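Local coordinates for protein beta-1,4-galactanase (Thielavia heterothallica, PDB 1HJS) that hydrolyses the beta-1,4-galactosidic linkages of type I arabinogalactans, as a glycoside hydrolase of family 53, at residues Y57-N62 against L114-K119; A64-A69 against A123-T128. All blocks are in the same frame, centred on the assembly; numbering follows the deposited sequence.

Interaction 1 (Y57-N62 against L114-K119)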
loop_
_atom_site.group_PDB
_atom_site.type_symbol
_atom_site.label_atom_id
_atom_site.label_comp_id
_atom_site.label_asym_id
_atom_site.label_seq_id
_atom_site.Cartn_x
_atom_site.Cartn_y
_atom_site.Cartn_z
ATOM N N TYR A 57 14.104 1.709 -4.320
ATOM C CA TYR A 57 12.750 1.364 -4.736
ATOM C C TYR A 57 12.581 1.123 -6.238
ATOM O O TYR A 57 11.453 1.039 -6.723
ATOM C CB TYR A 57 11.761 2.437 -4.267
ATOM C CG TYR A 57 11.998 2.883 -2.844
ATOM C CD1 TYR A 57 12.155 1.950 -1.817
ATOM C CD2 TYR A 57 12.113 4.235 -2.527
ATOM C CE1 TYR A 57 12.431 2.355 -0.505
ATOM C CE2 TYR A 57 12.385 4.652 -1.220
ATOM C CZ TYR A 57 12.544 3.710 -0.219
ATOM O OH TYR A 57 12.835 4.132 1.061
ATOM N N ASN A 58 13.681 1.015 -6.984
ATOM C CA ASN A 58 13.536 0.741 -8.411
ATOM C C ASN A 58 13.274 -0.754 -8.536
ATOM O O ASN A 58 13.272 -1.456 -7.526
ATOM C CB ASN A 58 14.770 1.207 -9.219
ATOM C CG ASN A 58 16.041 0.404 -8.944
ATOM O OD1 ASN A 58 17.123 0.775 -9.423
ATOM N ND2 ASN A 58 15.930 -0.679 -8.201
ATOM N N LEU A 59 13.051 -1.256 -9.749
ATOM C CA LEU A 59 12.740 -2.674 -9.907
ATOM C C LEU A 59 13.797 -3.640 -9.368
ATOM O O LEU A 59 13.451 -4.651 -8.751
ATOM C CB LEU A 59 12.434 -2.992 -11.377
ATOM C CG LEU A 59 11.727 -4.332 -11.620
ATOM C CD1 LEU A 59 10.441 -4.409 -10.796
ATOM C CD2 LEU A 59 11.414 -4.480 -13.099
ATOM N N ASP A 60 15.074 -3.346 -9.594
ATOM C CA ASP A 60 16.132 -4.225 -9.096
ATOM C C ASP A 60 16.091 -4.307 -7.577
ATOM O O ASP A 60 16.246 -5.378 -6.996
ATOM C CB ASP A 60 17.512 -3.727 -9.529
ATOM C CG ASP A 60 17.785 -3.969 -11.000
ATOM O OD1 ASP A 60 17.208 -4.925 -11.562
ATOM O OD2 ASP A 60 18.587 -3.213 -11.583
ATOM N N TYR A 61 15.898 -3.155 -6.944
ATOM C CA TYR A 61 15.823 -3.069 -5.490
ATOM C C TYR A 61 14.684 -3.953 -5.000
ATOM O O TYR A 61 14.831 -4.712 -4.044
ATOM C CB TYR A 61 15.583 -1.609 -5.086
ATOM C CG TYR A 61 15.393 -1.367 -3.603
ATOM C CD1 TYR A 61 14.173 -1.624 -2.979
ATOM C CD2 TYR A 61 16.435 -0.855 -2.828
ATOM C CE1 TYR A 61 13.993 -1.371 -1.612
ATOM C CE2 TYR A 61 16.268 -0.601 -1.468
ATOM C CZ TYR A 61 15.050 -0.860 -0.865
ATOM O OH TYR A 61 14.901 -0.619 0.485
ATOM N N ASN A 62 13.547 -3.863 -5.680
ATOM C CA ASN A 62 12.371 -4.641 -5.320
ATOM C C ASN A 62 12.500 -6.137 -5.578
ATOM O O ASN A 62 11.972 -6.949 -4.820
ATOM C CB ASN A 62 11.155 -4.081 -6.046
ATOM C CG ASN A 62 10.529 -2.933 -5.294
ATOM O OD1 ASN A 62 9.848 -3.142 -4.291
ATOM N ND2 ASN A 62 10.774 -1.711 -5.758
ATOM N N LEU A 114 4.170 -4.311 -18.469
ATOM C CA LEU A 114 4.404 -5.634 -19.045
ATOM C C LEU A 114 5.850 -6.057 -18.788
ATOM O O LEU A 114 6.115 -7.172 -18.342
ATOM C CB LEU A 114 4.136 -5.604 -20.553
ATOM C CG LEU A 114 4.473 -6.871 -21.352
ATOM C CD1 LEU A 114 3.684 -8.059 -20.817
ATOM C CD2 LEU A 114 4.151 -6.637 -22.821
ATOM N N ASP A 115 6.781 -5.153 -19.076
ATOM C CA ASP A 115 8.204 -5.407 -18.887
ATOM C C ASP A 115 8.526 -5.739 -17.431
ATOM O O ASP A 115 9.204 -6.725 -17.147
ATOM C CB ASP A 115 9.013 -4.184 -19.323
ATOM C CG ASP A 115 10.500 -4.353 -19.077
ATOM O OD1 ASP A 115 11.128 -5.171 -19.784
ATOM O OD2 ASP A 115 11.037 -3.674 -18.170
ATOM N N ALA A 116 8.039 -4.909 -16.511
ATOM C CA ALA A 116 8.279 -5.131 -15.090
ATOM C C ALA A 116 7.721 -6.483 -14.652
ATOM O O ALA A 116 8.384 -7.231 -13.939
ATOM C CB ALA A 116 7.646 -4.010 -14.272
ATOM N N ALA A 117 6.500 -6.788 -15.083
ATOM C CA ALA A 117 5.857 -8.052 -14.732
ATOM C C ALA A 117 6.676 -9.243 -15.223
ATOM O O ALA A 117 6.854 -10.221 -14.496
ATOM C CB ALA A 117 4.447 -8.112 -15.320
ATOM N N ASN A 118 7.163 -9.162 -16.457
ATOM C CA ASN A 118 7.965 -10.248 -17.017
ATOM C C ASN A 118 9.283 -10.405 -16.268
ATOM O O ASN A 118 9.748 -11.522 -16.044
ATOM C CB ASN A 118 8.243 -10.009 -18.506
ATOM C CG ASN A 118 7.003 -10.167 -19.363
ATOM O OD1 ASN A 118 6.083 -10.906 -19.011
ATOM N ND2 ASN A 118 6.980 -9.491 -20.505
ATOM N N LYS A 119 9.887 -9.285 -15.882
ATOM C CA LYS A 119 11.151 -9.339 -15.152
ATOM C C LYS A 119 10.940 -9.956 -13.780
ATOM O O LYS A 119 11.802 -10.671 -13.275
ATOM C CB LYS A 119 11.763 -7.943 -15.033
ATOM C CG LYS A 119 12.311 -7.427 -16.356
ATOM C CD LYS A 119 12.873 -6.020 -16.242
ATOM C CE LYS A 119 13.429 -5.548 -17.585
ATOM N NZ LYS A 119 13.783 -4.102 -17.561
#
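A chi1 of -164° turns CG of Leu-59 away from its backbone N, and a chi2 of 55° then sends CD2 to helix 102-122. Lys-119 sets CG beside its own nitrogen (chi1 -72°) and then runs fully extended, which lays its methylenes beside that methyl. CD2 is the leucine atom that does the touching: it sits 3.8 Å from CA and 4.0 Å from CB of Ala-116. The same CD2 of Leu-59 is 3.8 Å from CD of Lys-119. Leu-59 thus rests on one turn of the helix, between an alanine and the aliphatic part of a lysine whose chain passes it obliquely. No hydrogen bond joins the segments, so the 114 Å² buried here is held by van der Waals packing. The lysine is anchored within its own helix, where NZ of Lys-119 makes a 2.8 Å salt bridge to OD2 of Asp-115, on the syn lone pair. At the start of helix 59-71, Asn-58 is the N-cap residue, and its backbone carbonyl O accepts both Asn-62 N at 3.0 Å and Asn-62 ND2 at 3.1 Å, the latter from above the carbonyl plane. Asn-62 is also hydrogen-bonded to Arg-47 O and Gln-46 NE2, tying this first turn to barrel strand 43-48. The contact therefore joins two consecutive outer helices of the (beta/alpha)8 barrel, which follow strands 43-48 and 75-80.

Interaction 2 (A64-A69 against A123-T128); sequences AIAKRA and AGIQPT
The shortest polar bond within these segments, Ala-69 N to Ile-65 O at 2.9 Å, is internal to helix 59-71, whose Ala-66 and Lys-67 meet Ile-125 and Ala-123 without any hydrogen bond across. Ile-125 points its side chain at the helix: CD1 lies 3.7 Å from C of Ala-66, while CG1 and CG2 each stand 3.9 Å from CB of Ala-66. Its chi1 of -57° and chi2 of -60° together bring CD1, along with CG2, against that methyl, Ile-125 CD1 lying 3.8 Å from Ala-66 CB. The extended chain of Lys-67 crosses Ile-125 at about a right angle, Lys-67 CG being 4.2 Å from Ile-125 CD1. Farther out, Lys-67 CE comes nearest to Ala-123 O, at 3.9 Å and not as a hydrogen bond, and is 4.1 Å from Ala-123 CB. Without CG1, CG2 and CD1, as with an alanine here, the Ala-66 methyl would probably lose its cover from this loop. Gly-124, at positive phi, is the C-prime residue of a Schellman motif ending helix 102-122. The seam is largely apolar; with no hydrogen bond or salt bridge across the two segments, the fit probably rests on van der Waals packing, with the bond from Lys-70 NZ to Gly-124 O as a polar tie just outside.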
loop_
_atom_site.group_PDB
_atom_site.type_symbol
_atom_site.label_atom_id
_atom_site.label_comp_id
_atom_site.label_asym_id
_atom_site.label_seq_id
_atom_site.Cartn_x
_atom_site.Cartn_y
_atom_site.Cartn_z
ATOM N N ALA A 64 15.277 -7.774 -5.438
ATOM C CA ALA A 64 16.191 -8.258 -4.407
ATOM C C ALA A 64 15.463 -8.553 -3.091
ATOM O O ALA A 64 15.641 -9.627 -2.509
ATOM C CB ALA A 64 17.309 -7.250 -4.176
ATOM N N ILE A 65 14.643 -7.619 -2.613
ATOM C CA ILE A 65 13.947 -7.875 -1.357
ATOM C C ILE A 65 12.770 -8.829 -1.533
ATOM O O ILE A 65 12.404 -9.536 -0.598
ATOM C CB ILE A 65 13.488 -6.569 -0.659
ATOM C CG1 ILE A 65 12.521 -5.779 -1.544
ATOM C CG2 ILE A 65 14.707 -5.714 -0.332
ATOM C CD1 ILE A 65 11.967 -4.535 -0.852
ATOM N N ALA A 66 12.193 -8.869 -2.731
ATOM C CA ALA A 66 11.085 -9.791 -2.988
ATOM C C ALA A 66 11.596 -11.230 -2.861
ATOM O O ALA A 66 10.894 -12.101 -2.349
ATOM C CB ALA A 66 10.504 -9.560 -4.377
ATOM N N LYS A 67 12.815 -11.477 -3.340
ATOM C CA LYS A 67 13.411 -12.809 -3.242
ATOM C C LYS A 67 13.575 -13.172 -1.770
ATOM O O LYS A 67 13.350 -14.311 -1.378
ATOM C CB LYS A 67 14.774 -12.845 -3.941
ATOM C CG LYS A 67 14.707 -12.863 -5.454
ATOM C CD LYS A 67 16.099 -12.728 -6.032
ATOM C CE LYS A 67 16.087 -12.831 -7.541
ATOM N NZ LYS A 67 17.451 -12.606 -8.118
ATOM N N ARG A 68 13.961 -12.194 -0.957
ATOM C CA ARG A 68 14.153 -12.422 0.471
ATOM C C ARG A 68 12.819 -12.719 1.136
ATOM O O ARG A 68 12.727 -13.591 2.003
ATOM C CB ARG A 68 14.807 -11.199 1.126
ATOM C CG ARG A 68 16.302 -11.087 0.850
ATOM C CD ARG A 68 16.866 -9.760 1.350
ATOM N NE ARG A 68 16.596 -9.538 2.767
ATOM C CZ ARG A 68 16.973 -8.454 3.437
ATOM N NH1 ARG A 68 17.643 -7.482 2.820
ATOM N NH2 ARG A 68 16.678 -8.337 4.725
ATOM N N ALA A 69 11.780 -11.996 0.722
ATOM C CA ALA A 69 10.450 -12.201 1.283
ATOM C C ALA A 69 9.987 -13.614 0.944
ATOM O O ALA A 69 9.477 -14.342 1.803
ATOM C CB ALA A 69 9.463 -11.169 0.711
ATOM N N ALA A 123 12.450 -13.613 -12.404
ATOM C CA ALA A 123 13.214 -13.661 -11.165
ATOM C C ALA A 123 12.532 -14.605 -10.175
ATOM O O ALA A 123 12.950 -14.715 -9.023
ATOM C CB ALA A 123 13.330 -12.267 -10.565
ATOM N N GLY A 124 11.480 -15.281 -10.634
ATOM C CA GLY A 124 10.760 -16.210 -9.781
ATOM C C GLY A 124 9.827 -15.536 -8.790
ATOM O O GLY A 124 9.429 -16.134 -7.786
ATOM N N ILE A 125 9.472 -14.286 -9.072
ATOM C CA ILE A 125 8.583 -13.539 -8.190
ATOM C C ILE A 125 7.196 -13.354 -8.801
ATOM O O ILE A 125 7.042 -12.672 -9.811
ATOM C CB ILE A 125 9.160 -12.134 -7.870
ATOM C CG1 ILE A 125 10.555 -12.266 -7.246
ATOM C CG2 ILE A 125 8.218 -11.379 -6.938
ATOM C CD1 ILE A 125 10.585 -13.058 -5.953
ATOM N N GLN A 126 6.195 -13.983 -8.192
ATOM C CA GLN A 126 4.819 -13.846 -8.647
ATOM C C GLN A 126 4.048 -13.151 -7.533
ATOM O O GLN A 126 3.522 -13.798 -6.629
ATOM C CB GLN A 126 4.179 -15.212 -8.927
ATOM C CG GLN A 126 4.754 -15.968 -10.116
ATOM C CD GLN A 126 6.024 -16.725 -9.770
ATOM O OE1 GLN A 126 6.133 -17.312 -8.692
ATOM N NE2 GLN A 126 6.983 -16.731 -10.691
ATOM N N PRO A 127 3.986 -11.812 -7.573
ATOM C CA PRO A 127 3.251 -11.115 -6.514
ATOM C C PRO A 127 1.803 -11.572 -6.408
ATOM O O PRO A 127 1.176 -11.926 -7.408
ATOM C CB PRO A 127 3.386 -9.635 -6.899
ATOM C CG PRO A 127 3.660 -9.660 -8.366
ATOM C CD PRO A 127 4.543 -10.868 -8.556
ATOM N N THR A 128 1.275 -11.588 -5.191
ATOM C CA THR A 128 -0.108 -11.992 -4.990
ATOM C C THR A 128 -1.013 -10.805 -5.298
ATOM O O THR A 128 -2.176 -10.974 -5.652
ATOM C CB THR A 128 -0.348 -12.461 -3.540
ATOM O OG1 THR A 128 0.194 -11.496 -2.630
ATOM C CG2 THR A 128 0.324 -13.803 -3.302
#

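How the interactions relate
Interactions 1 and 2 use successive parts of helix 59-71, and their partners, 114-119 and 123-128, follow one another along the end of helix 102-122 and the loop into strand 129-132. Their centres are 10 Å apart, on the same side of the chain's centre, and no further touch joins them. Both are largely apolar, with a lysine alkyl chain as one partner. A bound PEG, probably from the crystallisation liquor, comes about 3 Å from the Lys-119 side chain. The contact centres lie about 17 and 16 Å from the centre of the chain, in the outer layer of helices and connecting loops. Both are away from Glu-135 and Glu-245, the likely proton donor and nucleophile.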